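Local structure of ribosomal RNA small subunit methyltransferase E (Thermotoga maritima, 1Z85) at residues L156-N161 with T183-P188; F101-C106 with D129-V134; C59-K62 with T68-A71. The protein probably methylates the N3 position of a uridine in 16S rRNA within the assembled 30S ribosomal subunit, using S-adenosyl-L-methionine as methyl donor. All coordinates share one frame; numbering follows the deposited sequence.

Contact 1. Residues L156-N161 with T183-P188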
ATOM      1  N   LEU B 156     -18.242  -3.456 -19.961  1.00 43.07           N
ATOM      2  CA  LEU B 156     -17.481  -4.505 -19.316  1.00 44.10           C
ATOM      3  C   LEU B 156     -17.501  -5.765 -20.191  1.00 45.02           C
ATOM      4  O   LEU B 156     -18.054  -6.815 -19.819  1.00 44.94           O
ATOM      5  CB  LEU B 156     -18.024  -4.803 -17.933  1.00 45.21           C
ATOM      6  CG  LEU B 156     -17.867  -3.681 -16.914  1.00 43.27           C
ATOM      7  CD1 LEU B 156     -18.665  -4.100 -15.665  1.00 39.93           C
ATOM      8  CD2 LEU B 156     -16.411  -3.364 -16.575  1.00 38.16           C
ATOM      9  N   GLU B 157     -16.859  -5.641 -21.344  1.00 42.65           N
ATOM     10  CA  GLU B 157     -16.697  -6.710 -22.283  1.00 42.35           C
ATOM     11  C   GLU B 157     -15.212  -6.817 -22.602  1.00 43.58           C
ATOM     12  O   GLU B 157     -14.530  -5.822 -22.792  1.00 47.24           O
ATOM     13  CB  GLU B 157     -17.518  -6.418 -23.509  1.00 46.67           C
ATOM     14  CG  GLU B 157     -19.015  -6.634 -23.280  1.00 50.49           C
ATOM     15  CD  GLU B 157     -19.867  -6.182 -24.447  1.00 55.62           C
ATOM     16  OE1 GLU B 157     -19.301  -5.677 -25.439  1.00 59.67           O
ATOM     17  OE2 GLU B 157     -21.108  -6.311 -24.364  1.00 61.19           O
ATOM     18  N   PHE B 158     -14.694  -8.032 -22.606  1.00 43.68           N
ATOM     19  CA  PHE B 158     -13.263  -8.245 -22.711  1.00 45.65           C
ATOM     20  C   PHE B 158     -12.966  -9.501 -23.490  1.00 42.67           C
ATOM     21  O   PHE B 158     -13.850 -10.330 -23.732  1.00 43.52           O
ATOM     22  CB  PHE B 158     -12.603  -8.431 -21.326  1.00 44.24           C
ATOM     23  CG  PHE B 158     -13.037  -7.450 -20.309  1.00 45.24           C
ATOM     24  CD1 PHE B 158     -12.556  -6.164 -20.334  1.00 35.73           C
ATOM     25  CD2 PHE B 158     -13.916  -7.811 -19.306  1.00 47.75           C
ATOM     26  CE1 PHE B 158     -12.963  -5.232 -19.391  1.00 38.08           C
ATOM     27  CE2 PHE B 158     -14.314  -6.873 -18.347  1.00 40.91           C
ATOM     28  CZ  PHE B 158     -13.822  -5.579 -18.408  1.00 36.73           C
ATOM     29  N   SER B 159     -11.698  -9.629 -23.848  1.00 41.80           N
ATOM     30  CA  SER B 159     -11.162 -10.898 -24.266  1.00 45.99           C
ATOM     31  C   SER B 159      -9.989 -11.326 -23.357  1.00 45.51           C
ATOM     32  O   SER B 159      -9.327 -10.512 -22.675  1.00 40.01           O
ATOM     33  CB  SER B 159     -10.756 -10.849 -25.742  1.00 49.07           C
ATOM     34  OG  SER B 159      -9.481 -10.248 -25.882  1.00 54.79           O
ATOM     35  N   GLY B 160      -9.785 -12.623 -23.318  1.00 43.51           N
ATOM     36  CA  GLY B 160      -8.702 -13.191 -22.568  1.00 47.80           C
ATOM     37  C   GLY B 160      -9.036 -13.369 -21.102  1.00 47.46           C
ATOM     38  O   GLY B 160     -10.190 -13.333 -20.680  1.00 49.05           O
ATOM     39  N   ASN B 161      -7.981 -13.568 -20.341  1.00 47.29           N
ATOM     40  CA  ASN B 161      -8.050 -13.810 -18.916  1.00 44.81           C
ATOM     41  C   ASN B 161      -8.434 -12.514 -18.220  1.00 42.23           C
ATOM     42  O   ASN B 161      -7.724 -11.542 -18.362  1.00 43.90           O
ATOM     43  CB  ASN B 161      -6.656 -14.273 -18.457  1.00 47.41           C
ATOM     44  CG  ASN B 161      -6.691 -15.115 -17.220  1.00 40.40           C
ATOM     45  OD1 ASN B 161      -7.647 -15.077 -16.457  1.00 40.07           O
ATOM     46  ND2 ASN B 161      -5.639 -15.871 -17.008  1.00 45.16           N
ATOM     47  N   THR B 183      -6.426  -8.788 -17.872  1.00 40.59           N
ATOM     48  CA  THR B 183      -7.126  -7.594 -17.425  1.00 39.45           C
ATOM     49  C   THR B 183      -7.590  -7.749 -15.982  1.00 39.92           C
ATOM     50  O   THR B 183      -8.231  -8.746 -15.655  1.00 41.41           O
ATOM     51  CB  THR B 183      -8.366  -7.335 -18.338  1.00 40.49           C
ATOM     52  OG1 THR B 183      -7.905  -7.211 -19.674  1.00 34.15           O
ATOM     53  CG2 THR B 183      -9.087  -6.071 -17.973  1.00 41.83           C
ATOM     54  N   VAL B 184      -7.213  -6.795 -15.111  1.00 39.01           N
ATOM     55  CA  VAL B 184      -7.739  -6.726 -13.761  1.00 39.40           C
ATOM     56  C   VAL B 184      -8.783  -5.620 -13.700  1.00 40.15           C
ATOM     57  O   VAL B 184      -8.510  -4.517 -14.121  1.00 39.78           O
ATOM     58  CB  VAL B 184      -6.645  -6.354 -12.731  1.00 38.17           C
ATOM     59  CG1 VAL B 184      -7.183  -6.493 -11.334  1.00 43.25           C
ATOM     60  CG2 VAL B 184      -5.371  -7.223 -12.919  1.00 37.55           C
ATOM     61  N   VAL B 185      -9.956  -5.941 -13.167  1.00 40.94           N
ATOM     62  CA  VAL B 185     -11.111  -5.044 -13.066  1.00 39.10           C
ATOM     63  C   VAL B 185     -11.217  -4.691 -11.596  1.00 39.13           C
ATOM     64  O   VAL B 185     -11.626  -5.519 -10.796  1.00 35.87           O
ATOM     65  CB  VAL B 185     -12.431  -5.762 -13.539  1.00 38.28           C
ATOM     66  CG1 VAL B 185     -13.684  -4.912 -13.342  1.00 39.67           C
ATOM     67  CG2 VAL B 185     -12.342  -6.152 -14.973  1.00 45.63           C
ATOM     68  N   VAL B 186     -10.744  -3.497 -11.211  1.00 41.49           N
ATOM     69  CA  VAL B 186     -10.962  -2.985  -9.851  1.00 36.62           C
ATOM     70  C   VAL B 186     -12.430  -2.481  -9.673  1.00 38.66           C
ATOM     71  O   VAL B 186     -12.908  -1.610 -10.389  1.00 41.70           O
ATOM     72  CB  VAL B 186      -9.994  -1.827  -9.554  1.00 35.50           C
ATOM     73  CG1 VAL B 186     -10.242  -1.271  -8.158  1.00 38.49           C
ATOM     74  CG2 VAL B 186      -8.520  -2.282  -9.740  1.00 39.65           C
ATOM     75  N   GLY B 187     -13.115  -2.982  -8.677  1.00 40.82           N
ATOM     76  CA  GLY B 187     -14.517  -2.631  -8.478  1.00 40.27           C
ATOM     77  C   GLY B 187     -14.764  -1.234  -7.937  1.00 40.20           C
ATOM     78  O   GLY B 187     -13.875  -0.607  -7.314  1.00 38.06           O
ATOM     79  N   PRO B 188     -15.983  -0.723  -8.163  1.00 38.93           N
ATOM     80  CA  PRO B 188     -16.327   0.612  -7.701  1.00 39.31           C
ATOM     81  C   PRO B 188     -16.589   0.710  -6.183  1.00 39.75           C
ATOM     82  O   PRO B 188     -16.905  -0.273  -5.518  1.00 37.22           O
ATOM     83  CB  PRO B 188     -17.589   0.929  -8.496  1.00 40.88           C
ATOM     84  CG  PRO B 188     -18.249  -0.382  -8.672  1.00 39.65           C
ATOM     85  CD  PRO B 188     -17.115  -1.382  -8.828  1.00 38.98           C
TER
HETATM   86  O   HOH W   1      -7.687  -9.846 -20.765  1.00 39.03           O
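Phe158 packs on Val185 and Thr183, and Asn161 bonds to Thr183, in a loop-to-strand contact where the chain leaving strand 149-152 passes along strand 182-186 before entering strand 161-165. The apolar part is small and is spread along the aromatic ring, whose far end, Phe158 CZ, lies 3.8 Å from Val185 CG2, while Phe158 CD1 stands 4.2 Å from Thr183 CG2, both methyls approaching the ring at a slant. Val90 and Leu153 also touch this ring, so a large flat residue suits a place where loop and sheet meet. Strand 182-186 runs inside the parallel sheet of the SPOUT methyltransferase domain, the alpha/beta knot fold, between strands 87-92 and 161-165. Where the chain approaches the latter, Thr183 N donates to Asn161 O over 3.1 Å with an N-H...O angle of 164°. Asn161 O is gripped twice, since a water also donates to it from 2.9 Å. The same water donates to Ser159 O at 2.6 Å and accepts from Thr183 OG1 at 2.9 Å, bridging the loop and the strand. Threonine does two jobs here: with CG2 anti to its backbone N and OG1 beside it (chi1 -58°), the methyl turns to Phe158 while the hydroxyl serves the water. The amide of Asn161 looks elsewhere, its ND2 donating to Glu179 O and Asn177 O.

Contact 2. Residues F101-C106 with D129-V134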
ATOM      1  N   PHE B 101      -4.966   7.659  -6.776  1.00 42.07           N
ATOM      2  CA  PHE B 101      -4.249   6.537  -6.133  1.00 40.63           C
ATOM      3  C   PHE B 101      -4.124   5.317  -7.028  1.00 40.42           C
ATOM      4  O   PHE B 101      -3.032   4.780  -7.207  1.00 36.61           O
ATOM      5  CB  PHE B 101      -4.919   6.140  -4.791  1.00 44.32           C
ATOM      6  CG  PHE B 101      -4.323   4.917  -4.169  1.00 38.91           C
ATOM      7  CD1 PHE B 101      -3.143   4.997  -3.448  1.00 40.99           C
ATOM      8  CD2 PHE B 101      -4.901   3.679  -4.359  1.00 42.91           C
ATOM      9  CE1 PHE B 101      -2.553   3.829  -2.914  1.00 42.20           C
ATOM     10  CE2 PHE B 101      -4.333   2.539  -3.865  1.00 42.99           C
ATOM     11  CZ  PHE B 101      -3.155   2.589  -3.145  1.00 40.35           C
ATOM     12  N   LEU B 102      -5.231   4.907  -7.643  1.00 36.13           N
ATOM     13  CA  LEU B 102      -5.210   3.725  -8.470  1.00 34.29           C
ATOM     14  C   LEU B 102      -4.360   3.912  -9.715  1.00 38.00           C
ATOM     15  O   LEU B 102      -3.588   3.029 -10.078  1.00 40.14           O
ATOM     16  CB  LEU B 102      -6.604   3.290  -8.876  1.00 31.96           C
ATOM     17  CG  LEU B 102      -7.514   2.758  -7.763  1.00 32.50           C
ATOM     18  CD1 LEU B 102      -8.945   2.580  -8.313  1.00 40.54           C
ATOM     19  CD2 LEU B 102      -6.966   1.443  -7.243  1.00 37.58           C
ATOM     20  N   ILE B 103      -4.528   5.044 -10.393  1.00 38.48           N
ATOM     21  CA  ILE B 103      -3.655   5.404 -11.486  1.00 37.00           C
ATOM     22  C   ILE B 103      -2.161   5.427 -11.113  1.00 39.82           C
ATOM     23  O   ILE B 103      -1.323   4.964 -11.877  1.00 39.61           O
ATOM     24  CB  ILE B 103      -3.972   6.815 -11.978  1.00 38.79           C
ATOM     25  CG1 ILE B 103      -5.411   6.909 -12.508  1.00 41.42           C
ATOM     26  CG2 ILE B 103      -3.017   7.227 -13.080  1.00 36.39           C
ATOM     27  CD1 ILE B 103      -5.876   8.364 -12.662  1.00 44.22           C
ATOM     28  N   GLU B 104      -1.831   5.988  -9.963  1.00 35.91           N
ATOM     29  CA  GLU B 104      -0.416   6.072  -9.526  1.00 39.09           C
ATOM     30  C   GLU B 104       0.184   4.703  -9.325  1.00 38.42           C
ATOM     31  O   GLU B 104       1.337   4.416  -9.704  1.00 39.60           O
ATOM     32  CB  GLU B 104      -0.303   6.915  -8.252  1.00 38.58           C
ATOM     33  CG  GLU B 104      -0.257   8.448  -8.537  1.00 55.52           C
ATOM     34  CD  GLU B 104      -0.322   9.403  -7.297  1.00 52.28           C
ATOM     35  OE1 GLU B 104      -0.326   8.965  -6.111  1.00 67.06           O
ATOM     36  OE2 GLU B 104      -0.418  10.629  -7.567  1.00 69.16           O
ATOM     37  N   LYS B 105      -0.605   3.843  -8.713  1.00 41.83           N
ATOM     38  CA  LYS B 105      -0.238   2.428  -8.491  1.00 39.23           C
ATOM     39  C   LYS B 105      -0.117   1.655  -9.738  1.00 39.26           C
ATOM     40  O   LYS B 105       0.760   0.810  -9.854  1.00 37.53           O
ATOM     41  CB  LYS B 105      -1.252   1.764  -7.567  1.00 41.73           C
ATOM     42  CG  LYS B 105      -0.925   1.929  -6.061  1.00 45.41           C
ATOM     43  CD  LYS B 105      -0.368   3.308  -5.741  1.00 53.72           C
ATOM     44  CE  LYS B 105       0.719   3.275  -4.734  1.00 46.93           C
ATOM     45  NZ  LYS B 105       1.474   4.591  -4.671  1.00 59.57           N
ATOM     46  N   CYS B 106      -0.983   1.910 -10.700  1.00 41.48           N
ATOM     47  CA  CYS B 106      -0.817   1.300 -12.027  1.00 39.72           C
ATOM     48  C   CYS B 106       0.509   1.636 -12.716  1.00 44.07           C
ATOM     49  O   CYS B 106       1.133   0.781 -13.342  1.00 43.82           O
ATOM     50  CB  CYS B 106      -1.944   1.738 -12.952  1.00 47.33           C
ATOM     51  SG  CYS B 106      -3.511   0.918 -12.669  1.00 45.57           S
ATOM     52  N   ASP B 129      -7.179  14.367 -19.592  1.00 39.05           N
ATOM     53  CA  ASP B 129      -5.949  15.151 -19.489  1.00 38.65           C
ATOM     54  C   ASP B 129      -5.377  15.196 -18.080  1.00 39.74           C
ATOM     55  O   ASP B 129      -4.150  15.206 -17.904  1.00 41.54           O
ATOM     56  CB  ASP B 129      -6.198  16.571 -20.009  1.00 39.18           C
ATOM     57  CG  ASP B 129      -6.317  16.630 -21.545  1.00 42.29           C
ATOM     58  OD1 ASP B 129      -6.161  15.594 -22.250  1.00 53.28           O
ATOM     59  OD2 ASP B 129      -6.578  17.734 -22.052  1.00 43.00           O
ATOM     60  N   LYS B 130      -6.250  15.188 -17.072  1.00 41.73           N
ATOM     61  CA  LYS B 130      -5.798  15.164 -15.688  1.00 42.88           C
ATOM     62  C   LYS B 130      -5.175  13.832 -15.389  1.00 40.85           C
ATOM     63  O   LYS B 130      -4.145  13.780 -14.738  1.00 37.40           O
ATOM     64  CB  LYS B 130      -6.932  15.485 -14.699  1.00 47.66           C
ATOM     65  CG  LYS B 130      -6.468  15.814 -13.218  1.00 46.85           C
ATOM     66  CD  LYS B 130      -7.633  16.312 -12.300  1.00 52.24           C
ATOM     67  CE  LYS B 130      -8.312  17.624 -12.802  1.00 67.14           C
ATOM     68  NZ  LYS B 130      -9.711  17.512 -13.438  1.00 62.66           N
ATOM     69  N   ALA B 131      -5.781  12.751 -15.867  1.00 37.91           N
ATOM     70  CA  ALA B 131      -5.259  11.415 -15.628  1.00 38.36           C
ATOM     71  C   ALA B 131      -3.849  11.257 -16.249  1.00 40.51           C
ATOM     72  O   ALA B 131      -2.922  10.747 -15.611  1.00 43.26           O
ATOM     73  CB  ALA B 131      -6.213  10.404 -16.169  1.00 39.87           C
ATOM     74  N   LYS B 132      -3.668  11.783 -17.444  1.00 39.67           N
ATOM     75  CA  LYS B 132      -2.338  11.821 -18.055  1.00 40.37           C
ATOM     76  C   LYS B 132      -1.298  12.594 -17.260  1.00 37.54           C
ATOM     77  O   LYS B 132      -0.127  12.224 -17.227  1.00 38.68           O
ATOM     78  CB  LYS B 132      -2.433  12.441 -19.442  1.00 38.68           C
ATOM     79  CG  LYS B 132      -3.238  11.627 -20.476  1.00 45.14           C
ATOM     80  CD  LYS B 132      -3.230  12.322 -21.844  1.00 44.56           C
ATOM     81  CE  LYS B 132      -4.263  11.702 -22.824  1.00 57.50           C
ATOM     82  NZ  LYS B 132      -3.754  10.431 -23.422  1.00 62.53           N
ATOM     83  N   ILE B 133      -1.679  13.700 -16.654  1.00 36.47           N
ATOM     84  CA  ILE B 133      -0.732  14.365 -15.750  1.00 35.77           C
ATOM     85  C   ILE B 133      -0.344  13.485 -14.546  1.00 38.49           C
ATOM     86  O   ILE B 133       0.798  13.522 -14.075  1.00 37.09           O
ATOM     87  CB  ILE B 133      -1.289  15.730 -15.285  1.00 35.51           C
ATOM     88  CG1 ILE B 133      -1.320  16.688 -16.487  1.00 43.05           C
ATOM     89  CG2 ILE B 133      -0.436  16.357 -14.151  1.00 38.97           C
ATOM     90  CD1 ILE B 133      -2.131  17.908 -16.229  1.00 54.92           C
ATOM     91  N   VAL B 134      -1.292  12.715 -14.017  1.00 38.68           N
ATOM     92  CA  VAL B 134      -1.020  11.897 -12.836  1.00 36.74           C
ATOM     93  C   VAL B 134      -0.047  10.815 -13.279  1.00 39.30           C
ATOM     94  O   VAL B 134       0.913  10.515 -12.582  1.00 36.13           O
ATOM     95  CB  VAL B 134      -2.321  11.215 -12.262  1.00 38.77           C
ATOM     96  CG1 VAL B 134      -1.968  10.270 -11.121  1.00 39.84           C
ATOM     97  CG2 VAL B 134      -3.319  12.225 -11.745  1.00 37.56           C
TER
HETATM   98  O   HOH W   2       0.994  11.525 -10.130  1.00 38.87           O
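Ile103 and Val134 form the packed heart of the contact between helices 96-108 and 128-142 in the SPOUT (alpha/beta knot) methyltransferase domain. The axes of the two short segments approach to 9.9 Å and run in broadly the same sense, at 46° to each other. On the inner side the packing is entirely apolar. The two branched side chains cross at about a right angle, with Ile103 CG2 3.8 Å from Val134 CG1. The other branch of Ile103 has CG1 beside the backbone N (chi1 -62°) and is extended beyond it, which carries CD1 to 4.1 Å from Ala131 CB. A bare methyl suits Ala131, because the long arm of the isoleucine already spans the gap. Ile103 and Ala131 both also touch Phe116 of strand 113-117, so this side of the helix pair is seated on the sheet.

Toward solvent the character changes. Glu104, partly exposed, contributes first its aliphatic part: CG lies 3.6 Å from Val134 CG1, so this one methyl touches both Glu104 and Ile103. The chain, extended beyond CG, runs on past Val134, and its OE2 forms a salt bridge with Arg100 on its own helix. Glutamate suits this border because it joins methylene packing to a charged end. No direct hydrogen bond links the two segments; instead a single water donates to both, to Glu104 OE2 at 3.1 Å and to Val134 O at 2.7 Å.

Contact 3. Residues C59-K62 with T68-A71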
ATOM      1  N   CYS B  59      20.291  15.963 -22.615  1.00 40.76           N
ATOM      2  CA  CYS B  59      20.154  17.258 -23.280  1.00 43.24           C
ATOM      3  C   CYS B  59      20.880  18.387 -22.536  1.00 43.95           C
ATOM      4  O   CYS B  59      21.160  18.293 -21.336  1.00 41.34           O
ATOM      5  CB  CYS B  59      18.670  17.650 -23.425  1.00 44.85           C
ATOM      6  SG  CYS B  59      17.536  16.349 -23.956  1.00 45.51           S
ATOM      7  N   ILE B  60      21.190  19.446 -23.277  1.00 45.57           N
ATOM      8  CA  ILE B  60      21.678  20.692 -22.702  1.00 46.62           C
ATOM      9  C   ILE B  60      20.553  21.731 -22.764  1.00 46.76           C
ATOM     10  O   ILE B  60      20.045  22.048 -23.838  1.00 46.61           O
ATOM     11  CB  ILE B  60      22.926  21.214 -23.437  1.00 45.45           C
ATOM     12  CG1 ILE B  60      23.954  20.082 -23.598  1.00 42.54           C
ATOM     13  CG2 ILE B  60      23.498  22.428 -22.683  1.00 47.47           C
ATOM     14  CD1 ILE B  60      25.367  20.535 -23.985  1.00 49.54           C
ATOM     15  N   LEU B  61      20.167  22.249 -21.603  1.00 48.47           N
ATOM     16  CA  LEU B  61      19.094  23.245 -21.503  1.00 49.37           C
ATOM     17  C   LEU B  61      19.523  24.522 -22.219  1.00 50.32           C
ATOM     18  O   LEU B  61      20.644  24.999 -22.002  1.00 49.53           O
ATOM     19  CB  LEU B  61      18.759  23.524 -20.023  1.00 49.28           C
ATOM     20  CG  LEU B  61      17.528  24.367 -19.648  1.00 49.39           C
ATOM     21  CD1 LEU B  61      16.251  23.806 -20.270  1.00 49.70           C
ATOM     22  CD2 LEU B  61      17.353  24.466 -18.122  1.00 49.93           C
ATOM     23  N   LYS B  62      18.659  25.045 -23.096  1.00 51.09           N
ATOM     24  CA  LYS B  62      18.936  26.308 -23.812  1.00 52.14           C
ATOM     25  C   LYS B  62      18.070  27.425 -23.240  1.00 50.53           C
ATOM     26  O   LYS B  62      18.589  28.447 -22.798  1.00 51.71           O
ATOM     27  CB  LYS B  62      18.655  26.199 -25.320  1.00 52.20           C
ATOM     28  CG  LYS B  62      19.369  25.068 -26.070  1.00 54.80           C
ATOM     29  CD  LYS B  62      18.857  24.933 -27.531  1.00 54.77           C
ATOM     30  CE  LYS B  62      17.310  24.852 -27.623  1.00 55.97           C
ATOM     31  NZ  LYS B  62      16.790  24.170 -28.854  1.00 55.06           N
ATOM     32  N   THR B  68       7.333  27.778 -20.842  1.00 48.42           N
ATOM     33  CA  THR B  68       8.001  26.793 -21.732  1.00 48.29           C
ATOM     34  C   THR B  68       9.513  26.651 -21.472  1.00 48.72           C
ATOM     35  O   THR B  68      10.124  27.513 -20.816  1.00 49.59           O
ATOM     36  CB  THR B  68       7.925  27.210 -23.235  1.00 47.90           C
ATOM     37  OG1 THR B  68       8.588  28.466 -23.406  1.00 47.16           O
ATOM     38  CG2 THR B  68       6.497  27.326 -23.748  1.00 50.59           C
ATOM     39  N   ALA B  69      10.109  25.594 -22.047  1.00 46.16           N
ATOM     40  CA  ALA B  69      11.572  25.399 -22.096  1.00 43.42           C
ATOM     41  C   ALA B  69      11.957  24.512 -23.285  1.00 42.12           C
ATOM     42  O   ALA B  69      11.100  23.918 -23.930  1.00 41.81           O
ATOM     43  CB  ALA B  69      12.074  24.792 -20.795  1.00 43.56           C
ATOM     44  N   ALA B  70      13.247  24.452 -23.586  1.00 43.35           N
ATOM     45  CA  ALA B  70      13.767  23.660 -24.713  1.00 42.52           C
ATOM     46  C   ALA B  70      15.210  23.325 -24.433  1.00 41.15           C
ATOM     47  O   ALA B  70      15.960  24.163 -23.929  1.00 40.44           O
ATOM     48  CB  ALA B  70      13.670  24.431 -26.048  1.00 43.01           C
ATOM     49  N   ALA B  71      15.597  22.108 -24.777  1.00 40.00           N
ATOM     50  CA  ALA B  71      16.950  21.646 -24.541  1.00 40.43           C
ATOM     51  C   ALA B  71      17.417  20.910 -25.775  1.00 40.20           C
ATOM     52  O   ALA B  71      16.614  20.259 -26.444  1.00 39.72           O
ATOM     53  CB  ALA B  71      16.994  20.734 -23.313  1.00 40.77           C
TER
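Ala70 O accepts the backbone N-H of Lys62, with Lys62 N at 3.0 Å, a nearly straight bond (N-H...O angle 161°) in which the donor lies in the carbonyl plane. Leu61 CD1 also lies 3.7 Å from Ala70 O, so the acceptor is lined by apolar carbon as well. The bond belongs to the beta hairpin of strands 55-64 and 69-78 in the PUA domain. Next to it, Leu61 and Ala71 make an antiparallel non-hydrogen-bonded pair with their CA atoms just 4.0 Å apart. Such closeness suits an alanine: Ala71 CB lies 3.5 Å from Cys59 CB and 3.4 Å from Ile60 O, both on the neighbouring strand. Small residues recur at Ala69, whose CB is 4.3 Å from Leu61 CD1. Ala69 and Ala71 also touch Phe28 of strand 25-28, on the buried side of the sheet. Lys62 behaves differently, being exposed. Its long, flexible chain bends at chi3 (-51°), which brings the aliphatic CE to 4.0 Å from Ala70 CB on the neighbouring strand and still lets NZ form a salt bridge with Glu25.

In the fold
Along the chain the contacts come in series: contact 3 closes first, then contact 2, then contact 1. Contact 3 belongs to the PUA domain, and its centre is about 42 Å from that of contact 1, on the opposite side of the chain's centre. Contact 2 sits near that centre, its own centre about 26 Å from that of contact 3 and about 18 Å from that of contact 1. Contacts 1 and 2 share the SPOUT domain and meet directly, Val186 CG1 packing on Leu102 CD1 at 4.1 Å, so helix 96-108 packs against strand 182-186 of the parallel sheet. The contacts thus lie in two domains: the PUA one, of a fold commonly used for RNA recognition, and the SPOUT one, expected to carry out methyl transfer.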